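Local coordinates for protein 5-ketofructose reductase (Gluconobacter sp., PDB 7COK) that probably reduces 5-ketofructose to fructose with a nicotinamide cofactor, as an unusual member of the shikimate dehydrogenase family, at residues I151-R156 against E162-L167; A166-N169 against E173-G176; R233-A238 against C243-G248; M251-G256 against A271-T276. All coordinates share one frame; numbering follows the deposited sequence.

Contact 1 (I151-R156 against E162-L167); sequences ITIVNR and ETIAAL
Ile153, on the strand, meets Ile164 and Ala165 of the helix, and these three buried residues make up the whole contact. The methylene CG1 of Ile153 lies 3.9 Å from the branch methyl CG2 of Ile164, the two side chains crossing at about a right angle. Further out, CD1 of Ile153 comes within 3.9 Å of the backbone N of Ala165 and 4.2 Å of its CB. It therefore rests against the helix backbone as well as its side chains, as alanine holds only a methyl there. In Ile153, CG1 stands beside the backbone N (chi1 -55°) and chi2, at 92°, lays CD1 beside Ala165. Branched isoleucine suits both places because it is bulky and apolar; the side chain of Ile164 also touches Arg137 and Ala140. No hydrogen bond links the segments, and the side chains that meet are all aliphatic. Behind them, the strand is fixed by backbone bonds, Ile151 and Ile153 to Glu177 and Thr152 to Val127 and Ile129. Helix 158-171 lies over the parallel sheet of the Rossmann-type domain, packed against strand 150-155, with helix 134-145 as its neighbour along Ile164 and Leu167.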
# COMPACT_ATOMS: atom_id res chain seq x y z
N ILE A 151 18.10 -7.64 -36.79
CA ILE A 151 17.92 -6.45 -35.96
C ILE A 151 19.16 -5.60 -36.07
O ILE A 151 20.26 -6.05 -35.74
CB ILE A 151 17.60 -6.79 -34.48
CG1 ILE A 151 16.32 -7.63 -34.38
CG2 ILE A 151 17.40 -5.50 -33.66
CD1 ILE A 151 16.16 -8.39 -33.07
N THR A 152 18.96 -4.36 -36.50
CA THR A 152 20.04 -3.38 -36.66
C THR A 152 19.85 -2.36 -35.55
O THR A 152 18.75 -1.81 -35.41
CB THR A 152 20.02 -2.68 -38.04
OG1 THR A 152 20.18 -3.63 -39.09
CG2 THR A 152 21.17 -1.65 -38.15
N ILE A 153 20.90 -2.13 -34.75
CA ILE A 153 20.85 -1.16 -33.66
C ILE A 153 21.74 0.00 -34.06
O ILE A 153 22.89 -0.21 -34.44
CB ILE A 153 21.27 -1.77 -32.30
CG1 ILE A 153 20.42 -3.00 -31.97
CG2 ILE A 153 21.08 -0.74 -31.19
CD1 ILE A 153 21.00 -4.32 -32.44
N VAL A 154 21.18 1.20 -34.04
CA VAL A 154 21.83 2.42 -34.57
C VAL A 154 22.06 3.35 -33.39
O VAL A 154 21.15 3.66 -32.61
CB VAL A 154 20.97 3.10 -35.70
CG1 VAL A 154 21.72 4.25 -36.36
CG2 VAL A 154 20.61 2.11 -36.78
N ASN A 155 23.31 3.74 -33.19
CA ASN A 155 23.66 4.58 -32.05
C ASN A 155 24.89 5.42 -32.37
O ASN A 155 25.77 4.97 -33.09
CB ASN A 155 23.95 3.69 -30.83
CG ASN A 155 23.77 4.43 -29.51
OD1 ASN A 155 22.73 5.01 -29.23
ND2 ASN A 155 24.81 4.38 -28.66
N ARG A 156 24.93 6.65 -31.85
CA ARG A 156 26.11 7.50 -32.07
C ARG A 156 27.34 6.81 -31.50
O ARG A 156 28.36 6.77 -32.16
CB ARG A 156 25.91 8.89 -31.50
CG ARG A 156 24.86 9.71 -32.21
CD ARG A 156 24.99 11.19 -31.88
NE ARG A 156 26.17 11.81 -32.49
CZ ARG A 156 26.25 12.23 -33.76
NH1 ARG A 156 25.22 12.13 -34.60
NH2 ARG A 156 27.37 12.77 -34.20
N GLU A 162 26.79 -2.28 -30.52
CA GLU A 162 27.47 -3.55 -30.71
C GLU A 162 27.25 -4.50 -29.55
O GLU A 162 27.17 -5.71 -29.77
CB GLU A 162 28.98 -3.36 -31.01
CG GLU A 162 29.77 -4.62 -31.36
CD GLU A 162 29.20 -5.45 -32.50
OE1 GLU A 162 28.53 -4.89 -33.39
OE2 GLU A 162 29.42 -6.68 -32.50
N THR A 163 27.10 -3.96 -28.34
CA THR A 163 26.79 -4.77 -27.14
C THR A 163 25.44 -5.48 -27.32
O THR A 163 25.33 -6.68 -27.11
CB THR A 163 26.81 -3.93 -25.85
OG1 THR A 163 28.13 -3.42 -25.63
CG2 THR A 163 26.40 -4.79 -24.63
N ILE A 164 24.45 -4.74 -27.80
CA ILE A 164 23.15 -5.32 -28.07
C ILE A 164 23.20 -6.29 -29.28
O ILE A 164 22.67 -7.41 -29.21
CB ILE A 164 22.04 -4.24 -28.18
CG1 ILE A 164 21.96 -3.44 -26.86
CG2 ILE A 164 20.71 -4.89 -28.53
CD1 ILE A 164 21.11 -2.18 -26.90
N ALA A 165 23.85 -5.89 -30.38
CA ALA A 165 24.01 -6.80 -31.51
C ALA A 165 24.64 -8.15 -31.12
O ALA A 165 24.13 -9.20 -31.55
CB ALA A 165 24.79 -6.14 -32.65
N ALA A 166 25.69 -8.09 -30.28
CA ALA A 166 26.41 -9.27 -29.80
C ALA A 166 25.49 -10.15 -28.96
O ALA A 166 25.47 -11.36 -29.13
CB ALA A 166 27.65 -8.87 -29.01
N LEU A 167 24.69 -9.52 -28.10
CA LEU A 167 23.69 -10.25 -27.32
C LEU A 167 22.73 -11.03 -28.21
O LEU A 167 22.44 -12.19 -27.96
CB LEU A 167 22.91 -9.29 -26.41
CG LEU A 167 21.78 -9.85 -25.53
CD1 LEU A 167 22.30 -10.78 -24.45
CD2 LEU A 167 21.04 -8.66 -24.92

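Contact 2 (A166-N169 against E173-G176); sequences ALIN and EATG
Asn169 carries its amide beside its own backbone N (chi1 -67°), and a chi2 of -44° turns the group so that both its polar atoms meet the backbone of Gly176. The N-H of Gly176 gives an almost straight hydrogen bond to OD1 of Asn169, 2.7 Å long with an angle of 174° at the hydrogen, although this donor sits above the carbonyl plane. In return, ND2 of Asn169 donates to O of Gly176 at 2.9 Å, a more bent bond. Together the two bonds fix the rotation of the amide, and asparagine suits the place because it offers a donor and an acceptor on one short arm. The contact marks the turn from helix to strand in the beta-alpha-beta unit made of strand 150-155, helix 158-171 and strand 175-180, and the asparagine occupies polar groups of the incoming strand, which lies at an edge of the parallel sheet within this chain. Beside it, Ile168 supplies the apolar half: its CG2 packs 3.7 Å from CB of Ala174 and 3.8 Å from N of Gly176. Glycine fits where the backbones come close, since a CB at Gly176 would stand only 3.1 Å from CB of Ile168. Thr172, in the turn, accepts from Ala174 N and bonds to Ile168 O through its hydroxyl, while Ala140 and Ala144 of helix 134-145 touch Ile168 and Ala174 respectively.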
# COMPACT_ATOMS: atom_id res chain seq x y z
N ALA A 166 25.69 -8.09 -30.28
CA ALA A 166 26.41 -9.27 -29.80
C ALA A 166 25.49 -10.15 -28.96
O ALA A 166 25.47 -11.36 -29.13
CB ALA A 166 27.65 -8.87 -29.01
N LEU A 167 24.69 -9.52 -28.10
CA LEU A 167 23.69 -10.25 -27.32
C LEU A 167 22.73 -11.03 -28.21
O LEU A 167 22.44 -12.19 -27.96
CB LEU A 167 22.91 -9.29 -26.41
CG LEU A 167 21.78 -9.85 -25.53
CD1 LEU A 167 22.30 -10.78 -24.45
CD2 LEU A 167 21.04 -8.66 -24.92
N ILE A 168 22.25 -10.38 -29.27
CA ILE A 168 21.30 -11.00 -30.17
C ILE A 168 21.93 -12.20 -30.90
O ILE A 168 21.37 -13.29 -30.88
CB ILE A 168 20.65 -9.95 -31.12
CG1 ILE A 168 19.88 -8.87 -30.34
CG2 ILE A 168 19.80 -10.62 -32.19
CD1 ILE A 168 18.91 -9.36 -29.28
N ASN A 169 23.12 -12.00 -31.46
CA ASN A 169 23.82 -13.08 -32.17
C ASN A 169 24.19 -14.25 -31.27
O ASN A 169 24.06 -15.40 -31.67
CB ASN A 169 25.07 -12.54 -32.85
CG ASN A 169 24.76 -11.60 -33.98
OD1 ASN A 169 23.87 -11.86 -34.79
ND2 ASN A 169 25.49 -10.49 -34.05
N GLU A 173 18.24 -16.69 -32.10
CA GLU A 173 18.28 -17.17 -33.49
C GLU A 173 18.37 -16.03 -34.51
O GLU A 173 18.68 -16.26 -35.67
CB GLU A 173 17.08 -18.08 -33.79
CG GLU A 173 16.91 -19.26 -32.83
CD GLU A 173 18.21 -19.94 -32.44
OE1 GLU A 173 18.58 -19.85 -31.25
OE2 GLU A 173 18.86 -20.56 -33.31
N ALA A 174 18.09 -14.81 -34.04
CA ALA A 174 18.11 -13.61 -34.86
C ALA A 174 19.53 -13.15 -35.12
O ALA A 174 20.44 -13.42 -34.33
CB ALA A 174 17.31 -12.50 -34.17
N THR A 175 19.71 -12.48 -36.25
CA THR A 175 20.97 -11.81 -36.57
C THR A 175 20.92 -10.38 -36.05
O THR A 175 19.96 -9.65 -36.31
CB THR A 175 21.24 -11.84 -38.09
OG1 THR A 175 21.32 -13.21 -38.51
CG2 THR A 175 22.56 -11.13 -38.42
N GLY A 176 21.94 -9.99 -35.30
CA GLY A 176 22.10 -8.62 -34.82
C GLY A 176 23.25 -7.91 -35.49
O GLY A 176 24.29 -8.52 -35.75

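Contact 3 (R233-A238 against C243-G248); sequences RFLKDA and CTTLDG
Leu235 and Ala238, one helical turn apart, present their side chains to Cys243, Thr245 and Asp247, the residue just before the next helix, mostly in apolar contacts. The two methyls of Leu235 share the work: CD1 lies 3.7 Å from CA of Asp247 and also touches O of Leu246, while CD2 reaches CB of Thr245 at 4.1 Å. The small Ala238 brings the helix close, its CB lying 3.9 Å from CG2 of Thr245 and 4.1 Å from CB of Cys243. Thr245 turns its methyl to the helix because its hydroxyl lies between the backbone N and the carbonyl carbon (chi1 61°), which places CG2 3.5 Å from O of Leu235. An alanine in place of Leu235 removes both methyls, and would probably open a gap between the helix and the backbone at Leu246 and Asp247 and leave Thr245 CB without its neighbour.

The polar link is a single backbone hydrogen bond from N of Cys243 to O of Ala238, 3.1 Å long, tying the late helix to the chain leading into the strand. Asp247 meets Leu235 through CA and CB; its carboxylate turns to the following helix, where OD1 takes the N-H of Gly250 as an N-cap.

Phe234, Leu235 and Ala238 also touch strand 221-224, to which Leu246 is bonded through its backbone. The arrangement is the second half of a beta-alpha-beta crossover, in which helix 233-240 covers the sheet and returns the chain to strand 245-246, at an edge, within this chain, of the Rossmann-type parallel sheet.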
# COMPACT_ATOMS: atom_id res chain seq x y z
N ARG A 233 6.77 14.19 -33.35
CA ARG A 233 7.11 14.65 -34.70
C ARG A 233 7.47 13.48 -35.63
O ARG A 233 6.99 13.41 -36.75
CB ARG A 233 8.22 15.69 -34.66
CG ARG A 233 8.71 16.18 -36.01
CD ARG A 233 9.81 17.22 -35.86
NE ARG A 233 10.50 17.44 -37.13
CZ ARG A 233 11.78 17.82 -37.25
NH1 ARG A 233 12.53 18.05 -36.18
NH2 ARG A 233 12.30 17.99 -38.46
N PHE A 234 8.33 12.59 -35.15
CA PHE A 234 8.73 11.37 -35.83
C PHE A 234 7.53 10.57 -36.31
O PHE A 234 7.44 10.26 -37.50
CB PHE A 234 9.63 10.58 -34.88
CG PHE A 234 10.10 9.27 -35.41
CD1 PHE A 234 10.94 9.20 -36.52
CD2 PHE A 234 9.75 8.09 -34.75
CE1 PHE A 234 11.39 7.97 -36.99
CE2 PHE A 234 10.19 6.85 -35.21
CZ PHE A 234 11.03 6.80 -36.33
N LEU A 235 6.59 10.25 -35.41
CA LEU A 235 5.38 9.54 -35.83
C LEU A 235 4.46 10.32 -36.76
O LEU A 235 3.88 9.73 -37.68
CB LEU A 235 4.60 9.02 -34.63
CG LEU A 235 5.33 7.92 -33.82
CD1 LEU A 235 4.33 7.40 -32.80
CD2 LEU A 235 5.92 6.76 -34.63
N LYS A 236 4.36 11.63 -36.54
CA LYS A 236 3.52 12.47 -37.41
C LYS A 236 4.07 12.53 -38.82
O LYS A 236 3.30 12.40 -39.79
CB LYS A 236 3.34 13.87 -36.83
CG LYS A 236 2.43 13.90 -35.63
CD LYS A 236 2.43 15.27 -34.97
CE LYS A 236 1.22 15.40 -34.06
NZ LYS A 236 1.10 16.77 -33.52
N ASP A 237 5.39 12.66 -38.92
CA ASP A 237 6.09 12.60 -40.21
C ASP A 237 5.90 11.26 -40.91
O ASP A 237 5.60 11.22 -42.10
CB ASP A 237 7.59 12.91 -40.06
CG ASP A 237 7.87 14.34 -39.58
OD1 ASP A 237 7.02 15.24 -39.77
OD2 ASP A 237 8.96 14.56 -39.02
N ALA A 238 6.04 10.15 -40.16
CA ALA A 238 5.83 8.81 -40.71
C ALA A 238 4.40 8.61 -41.24
O ALA A 238 4.20 8.12 -42.36
CB ALA A 238 6.18 7.76 -39.66
N CYS A 243 2.70 5.71 -43.57
CA CYS A 243 3.10 4.60 -42.70
C CYS A 243 2.13 4.31 -41.57
O CYS A 243 1.51 5.22 -41.00
CB CYS A 243 4.48 4.89 -42.10
SG CYS A 243 5.79 4.97 -43.35
N THR A 244 2.03 3.02 -41.23
CA THR A 244 1.33 2.59 -40.02
C THR A 244 2.24 2.93 -38.85
O THR A 244 3.42 2.58 -38.88
CB THR A 244 1.06 1.08 -40.07
OG1 THR A 244 0.14 0.81 -41.13
CG2 THR A 244 0.44 0.58 -38.76
N THR A 245 1.69 3.62 -37.86
CA THR A 245 2.46 4.06 -36.67
C THR A 245 1.96 3.48 -35.34
O THR A 245 0.77 3.22 -35.15
CB THR A 245 2.49 5.59 -36.52
OG1 THR A 245 1.15 6.09 -36.38
CG2 THR A 245 3.14 6.26 -37.75
N LEU A 246 2.91 3.30 -34.41
CA LEU A 246 2.62 2.83 -33.07
C LEU A 246 3.22 3.74 -32.04
O LEU A 246 4.43 3.92 -31.99
CB LEU A 246 3.13 1.39 -32.88
CG LEU A 246 2.58 0.41 -33.91
CD1 LEU A 246 3.40 -0.87 -33.94
CD2 LEU A 246 1.13 0.11 -33.64
N ASP A 247 2.38 4.27 -31.16
CA ASP A 247 2.82 5.25 -30.19
C ASP A 247 3.23 4.68 -28.82
O ASP A 247 2.83 3.57 -28.42
CB ASP A 247 1.76 6.34 -30.04
CG ASP A 247 0.58 5.88 -29.24
OD1 ASP A 247 0.65 5.95 -27.99
OD2 ASP A 247 -0.42 5.46 -29.85
N GLY A 248 4.04 5.45 -28.12
CA GLY A 248 4.66 4.99 -26.88
C GLY A 248 3.73 4.96 -25.71
O GLY A 248 3.98 4.26 -24.74

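Contact 4 (M251-G256 against A271-T276); sequences MLVNQG and AVMAQT
Val253 spreads its two methyls over the neighbouring helix, one to Met273 and one to Ala274. With CG1 anti to the backbone N (chi1 171°), that methyl comes 3.8 Å from CB of Met273, while CG2, beside the N, settles 3.6 Å from CA of Ala274 and 3.9 Å from its CB. The beta-branched valine is short and stiff, well suited to pressing close to another backbone, and the small Ala274 lets the helices come close. Met273 reaches further along helix 248-264. Its chain is extended at chi2 and bent at chi3 (78°), which brings the terminal methyl CE to 4.0 Å from O of Val253 and 4.1 Å from C of Gly256. A CB at Gly256 would stand 3.1 Å from CE of Met273, so the lack of a side chain there allows the flexible thioether to lie along the backbone.

Helices 248-264 and 270-281, of the shikimate dehydrogenase C-terminal family region, are consecutive, joined by a short loop, and cross steeply; the axes of segments 251-256 and 271-276 are 130° apart in direction and approach to 9.4 Å. Helix 23-34, from the substrate-binding family region, meets this pair too, its Met26 touching both Val253 and Met273. Within 271-276, the hydroxyl of Thr276 donates to O of Val272 at 2.7 Å. That oxygen also accepts the N-H of Thr276, from the opposite face of its carbonyl plane.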
# COMPACT_ATOMS: atom_id res chain seq x y z
N MET A 251 2.13 1.70 -25.73
CA MET A 251 3.09 0.69 -25.28
C MET A 251 3.16 0.63 -23.76
O MET A 251 3.20 -0.46 -23.16
CB MET A 251 4.48 0.98 -25.85
CG MET A 251 4.58 0.89 -27.35
SD MET A 251 6.29 1.19 -27.82
CE MET A 251 6.06 1.74 -29.52
N LEU A 252 3.17 1.80 -23.12
CA LEU A 252 3.09 1.86 -21.67
C LEU A 252 1.80 1.21 -21.15
O LEU A 252 1.84 0.45 -20.17
CB LEU A 252 3.15 3.31 -21.22
CG LEU A 252 4.46 3.96 -20.79
CD1 LEU A 252 4.11 5.31 -20.19
CD2 LEU A 252 5.24 3.11 -19.80
N VAL A 253 0.68 1.48 -21.79
CA VAL A 253 -0.57 0.84 -21.41
C VAL A 253 -0.45 -0.67 -21.51
O VAL A 253 -0.80 -1.40 -20.57
CB VAL A 253 -1.75 1.41 -22.23
CG1 VAL A 253 -3.02 0.60 -22.00
CG2 VAL A 253 -1.98 2.86 -21.84
N ASN A 254 0.08 -1.15 -22.63
CA ASN A 254 0.27 -2.59 -22.81
C ASN A 254 1.16 -3.22 -21.76
O ASN A 254 0.91 -4.34 -21.33
CB ASN A 254 0.79 -2.92 -24.22
CG ASN A 254 -0.28 -2.77 -25.27
OD1 ASN A 254 -1.47 -2.98 -24.99
ND2 ASN A 254 0.12 -2.42 -26.49
N GLN A 255 2.19 -2.49 -21.36
CA GLN A 255 3.11 -2.98 -20.33
C GLN A 255 2.38 -3.15 -18.99
O GLN A 255 2.56 -4.14 -18.28
CB GLN A 255 4.23 -1.98 -20.17
CG GLN A 255 5.31 -2.45 -19.22
CD GLN A 255 6.63 -1.74 -19.47
OE1 GLN A 255 7.64 -2.20 -18.98
NE2 GLN A 255 6.61 -0.64 -20.24
N GLY A 256 1.53 -2.18 -18.67
CA GLY A 256 0.69 -2.28 -17.45
C GLY A 256 -0.29 -3.42 -17.53
O GLY A 256 -0.54 -4.10 -16.52
N ALA A 271 -8.40 1.15 -22.87
CA ALA A 271 -8.94 2.48 -23.16
C ALA A 271 -8.89 3.42 -21.95
O ALA A 271 -8.45 4.56 -22.06
CB ALA A 271 -10.36 2.39 -23.75
N VAL A 272 -9.31 2.95 -20.77
CA VAL A 272 -9.32 3.81 -19.60
C VAL A 272 -7.91 4.08 -19.07
O VAL A 272 -7.63 5.19 -18.60
CB VAL A 272 -10.28 3.33 -18.49
CG1 VAL A 272 -10.55 4.42 -17.47
CG2 VAL A 272 -11.60 2.97 -19.10
N MET A 273 -7.02 3.09 -19.24
CA MET A 273 -5.64 3.28 -18.85
C MET A 273 -4.99 4.37 -19.72
O MET A 273 -4.34 5.29 -19.21
CB MET A 273 -4.89 1.96 -18.94
CG MET A 273 -5.40 1.00 -17.87
SD MET A 273 -4.74 -0.65 -18.09
CE MET A 273 -3.10 -0.42 -17.41
N ALA A 274 -5.23 4.28 -21.03
CA ALA A 274 -4.71 5.24 -21.99
C ALA A 274 -5.24 6.63 -21.76
O ALA A 274 -4.47 7.59 -21.72
CB ALA A 274 -5.04 4.80 -23.40
N GLN A 275 -6.56 6.74 -21.56
CA GLN A 275 -7.16 8.04 -21.31
C GLN A 275 -6.62 8.68 -20.04
O GLN A 275 -6.37 9.89 -20.01
CB GLN A 275 -8.70 7.99 -21.31
CG GLN A 275 -9.38 9.39 -21.36
CD GLN A 275 -8.87 10.30 -22.49
OE1 GLN A 275 -8.51 9.86 -23.57
NE2 GLN A 275 -8.83 11.61 -22.22
N THR A 276 -6.35 7.86 -19.01
CA THR A 276 -5.73 8.34 -17.77
C THR A 276 -4.35 8.99 -18.03
O THR A 276 -4.06 10.09 -17.52
CB THR A 276 -5.62 7.19 -16.76
OG1 THR A 276 -6.94 6.72 -16.47
CG2 THR A 276 -4.95 7.61 -15.46

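Along the chain, contact 1 first closes the short loop from strand 150-155 into helix 158-171, and contact 2 then begins on the same helix, sharing Ala166 and Leu167, and closes the turn into strand 175-180. Together they complete one beta-alpha-beta unit, whose strands are neighbours in the parallel sheet. Contact 3 closes a similar return at the other edge of that sheet, about 22 Å from contact 1 between centres. The chain passes straight from strand 245-246 into helix 248-264, where Met251 touches Leu246, and contact 4 closes the pair of helices on the opposite side of the chain's centre from contacts 1 and 2. Contacts 1 and 2 overlap; contacts 3 and 4 follow in series, and none nests within another.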